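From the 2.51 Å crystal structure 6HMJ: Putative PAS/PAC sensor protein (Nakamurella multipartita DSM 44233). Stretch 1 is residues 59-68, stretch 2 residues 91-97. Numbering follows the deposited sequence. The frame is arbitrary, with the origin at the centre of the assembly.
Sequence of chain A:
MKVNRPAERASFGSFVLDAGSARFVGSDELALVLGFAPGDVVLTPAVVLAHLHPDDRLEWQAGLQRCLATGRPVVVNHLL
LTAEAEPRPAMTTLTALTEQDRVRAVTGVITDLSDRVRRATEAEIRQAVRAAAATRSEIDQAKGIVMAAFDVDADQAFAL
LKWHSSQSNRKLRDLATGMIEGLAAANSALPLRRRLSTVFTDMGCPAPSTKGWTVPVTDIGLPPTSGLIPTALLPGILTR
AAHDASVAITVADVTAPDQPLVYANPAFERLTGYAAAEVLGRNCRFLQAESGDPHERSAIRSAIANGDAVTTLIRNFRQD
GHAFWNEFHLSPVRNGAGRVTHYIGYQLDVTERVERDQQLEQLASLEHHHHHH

Stretch 1 (59-68) EWQAGLQRCL
Stretch 2 (91-97) MTTLTAL

How do the two backbones lie against each other? Residues 59-68 form a regular helix, phi near -65° and psi near -40°, with successive i to i+4 bonds such as Gly 63 N to Glu 59 O at 3.0 Å and Cys 67 N to Gly 63 O at 3.0 Å. Residues 91-97 are extended, with phi from about -100° to -156° and psi from about 107° to 146°, as part of a strand that begins earlier in the chain. The two axes run nearly parallel, at 21° with a signed crossing of -21°, and approach to 8.3 Å. Trp 60 CA sits 8.3 Å from Thr 92 CA, while Cys 67 CA and Ala 96 CA are 6.4 Å apart, so the gap is narrower at the later pair.

What fixes the early end? Trp 60 points its CA-to-CB bond sideways, but chi1 t (-159°) and chi2 92° bring the indole edge to the strand. There Trp 60 NE1 donates a hydrogen bond to Thr 92 OG1 at 3.0 Å, nearly linear at 168°, with the oxygen near the ring plane. Thr 92, chi1 m, points toward the helix, giving the buried indole N-H a polar partner.

Why does Leu 94 fit the middle? Leu 94 points toward the helix with chi1 m and chi2 t, and Leu 94 CD1 lies 3.6 Å from Gly 63 O and 3.7 Å from Leu 64 N. Gly 63 has no side chain; an ideal CB there would lie 3.8 Å from Leu 94 CD1. Leu 64, chi1 t and chi2 p, adds an apolar contact, Leu 64 CB to Leu 94 CD1 at 4.4 Å.

How is the later end packed? Cys 67, chi1 t, points toward the strand, placing Cys 67 SG 4.1 Å from Leu 94 CB and 3.9 Å from Ala 96 CB. The small Ala 96 methyl suits this close approach. Altogether 319 Å² is buried, with Leu 94 and Cys 67 contributing most.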

# COMPACT_ATOMS: atom_id res chain seq x y z
N GLU A 59 -7.51 51.38 30.07
CA GLU A 59 -8.44 50.31 30.42
C GLU A 59 -8.02 49.62 31.71
O GLU A 59 -8.87 49.22 32.51
CB GLU A 59 -8.52 49.30 29.28
CG GLU A 59 -9.58 48.22 29.50
CD GLU A 59 -9.48 47.10 28.48
OE1 GLU A 59 -8.83 47.30 27.43
OE2 GLU A 59 -10.03 46.01 28.74
N TRP A 60 -6.71 49.47 31.92
CA TRP A 60 -6.21 48.82 33.12
C TRP A 60 -6.52 49.66 34.36
O TRP A 60 -7.02 49.13 35.36
CB TRP A 60 -4.70 48.60 32.97
CG TRP A 60 -4.13 47.54 33.86
CD1 TRP A 60 -3.98 46.22 33.56
CD2 TRP A 60 -3.61 47.71 35.18
NE1 TRP A 60 -3.41 45.56 34.61
CE2 TRP A 60 -3.17 46.45 35.63
CE3 TRP A 60 -3.48 48.81 36.04
CZ2 TRP A 60 -2.62 46.25 36.89
CZ3 TRP A 60 -2.93 48.61 37.29
CH2 TRP A 60 -2.50 47.34 37.70
N GLN A 61 -6.23 50.96 34.30
CA GLN A 61 -6.57 51.85 35.40
C GLN A 61 -8.06 51.78 35.73
O GLN A 61 -8.45 51.67 36.90
CB GLN A 61 -6.17 53.28 35.03
CG GLN A 61 -4.75 53.65 35.40
CD GLN A 61 -4.23 54.87 34.65
OE1 GLN A 61 -3.02 55.10 34.61
NE2 GLN A 61 -5.13 55.64 34.06
N ALA A 62 -8.91 51.84 34.70
CA ALA A 62 -10.35 51.80 34.93
C ALA A 62 -10.77 50.50 35.60
O ALA A 62 -11.57 50.50 36.54
CB ALA A 62 -11.10 51.98 33.61
N GLY A 63 -10.23 49.37 35.13
CA GLY A 63 -10.55 48.10 35.75
C GLY A 63 -10.14 48.05 37.21
O GLY A 63 -10.85 47.49 38.05
N LEU A 64 -9.00 48.65 37.54
CA LEU A 64 -8.57 48.71 38.94
C LEU A 64 -9.49 49.61 39.75
O LEU A 64 -9.87 49.26 40.88
CB LEU A 64 -7.13 49.19 39.02
CG LEU A 64 -6.54 49.33 40.43
CD1 LEU A 64 -6.87 48.12 41.29
CD2 LEU A 64 -5.03 49.52 40.34
N GLN A 65 -9.86 50.78 39.21
CA GLN A 65 -10.79 51.65 39.91
C GLN A 65 -12.18 51.02 39.99
O GLN A 65 -12.88 51.18 41.00
CB GLN A 65 -10.86 53.01 39.21
CG GLN A 65 -9.68 53.92 39.49
CD GLN A 65 -9.51 54.22 40.97
OE1 GLN A 65 -10.48 54.24 41.72
NE2 GLN A 65 -8.27 54.43 41.39
N ARG A 66 -12.59 50.30 38.95
CA ARG A 66 -13.90 49.67 38.95
C ARG A 66 -14.00 48.60 40.03
O ARG A 66 -14.98 48.55 40.79
CB ARG A 66 -14.21 49.08 37.58
CG ARG A 66 -15.48 48.24 37.53
CD ARG A 66 -15.92 47.96 36.10
NE ARG A 66 -14.79 47.62 35.23
CZ ARG A 66 -14.14 48.48 34.45
NH1 ARG A 66 -13.13 48.05 33.69
NH2 ARG A 66 -14.49 49.76 34.41
N CYS A 67 -12.99 47.72 40.11
CA CYS A 67 -13.01 46.67 41.11
C CYS A 67 -13.03 47.24 42.52
O CYS A 67 -13.62 46.64 43.43
CB CYS A 67 -11.81 45.74 40.93
SG CYS A 67 -11.81 44.27 42.00
N LEU A 68 -12.39 48.39 42.73
CA LEU A 68 -12.41 49.03 44.04
C LEU A 68 -13.83 49.43 44.41
O LEU A 68 -14.38 48.98 45.42
CB LEU A 68 -11.49 50.25 44.04
CG LEU A 68 -9.98 49.99 44.14
CD1 LEU A 68 -9.21 51.28 43.90
CD2 LEU A 68 -9.59 49.37 45.47
N MET A 91 -2.65 39.15 30.75
CA MET A 91 -4.01 39.29 31.25
C MET A 91 -3.93 39.53 32.75
O MET A 91 -3.18 38.84 33.45
CB MET A 91 -4.84 38.03 30.94
CG MET A 91 -6.28 38.07 31.44
SD MET A 91 -6.81 36.54 32.24
CE MET A 91 -5.71 36.48 33.65
N THR A 92 -4.67 40.52 33.23
CA THR A 92 -4.74 40.82 34.66
C THR A 92 -6.13 40.47 35.17
O THR A 92 -7.14 40.83 34.55
CB THR A 92 -4.45 42.30 34.93
OG1 THR A 92 -3.13 42.62 34.47
CG2 THR A 92 -4.55 42.60 36.42
N THR A 93 -6.18 39.77 36.30
CA THR A 93 -7.42 39.48 37.00
C THR A 93 -7.41 40.25 38.32
O THR A 93 -6.40 40.27 39.03
CB THR A 93 -7.58 37.98 37.26
OG1 THR A 93 -7.54 37.28 36.01
CG2 THR A 93 -8.90 37.70 37.96
N LEU A 94 -8.54 40.86 38.65
CA LEU A 94 -8.67 41.69 39.84
C LEU A 94 -9.86 41.21 40.65
O LEU A 94 -10.98 41.15 40.13
CB LEU A 94 -8.84 43.17 39.46
CG LEU A 94 -7.75 43.77 38.57
CD1 LEU A 94 -8.27 45.04 37.90
CD2 LEU A 94 -6.49 44.07 39.36
N THR A 95 -9.61 40.86 41.91
CA THR A 95 -10.66 40.50 42.85
C THR A 95 -10.51 41.33 44.11
O THR A 95 -9.40 41.66 44.53
CB THR A 95 -10.64 39.00 43.19
OG1 THR A 95 -9.33 38.63 43.62
CG2 THR A 95 -11.02 38.18 41.97
N ALA A 96 -11.65 41.67 44.71
CA ALA A 96 -11.70 42.54 45.87
C ALA A 96 -11.95 41.74 47.14
O ALA A 96 -12.67 40.74 47.13
CB ALA A 96 -12.79 43.60 45.72
N LEU A 97 -11.34 42.18 48.23
CA LEU A 97 -11.48 41.55 49.54
C LEU A 97 -12.46 42.40 50.35
O LEU A 97 -12.12 43.50 50.79
CB LEU A 97 -10.13 41.45 50.25
CG LEU A 97 -9.05 40.59 49.59
CD1 LEU A 97 -7.72 40.77 50.32
CD2 LEU A 97 -9.45 39.12 49.57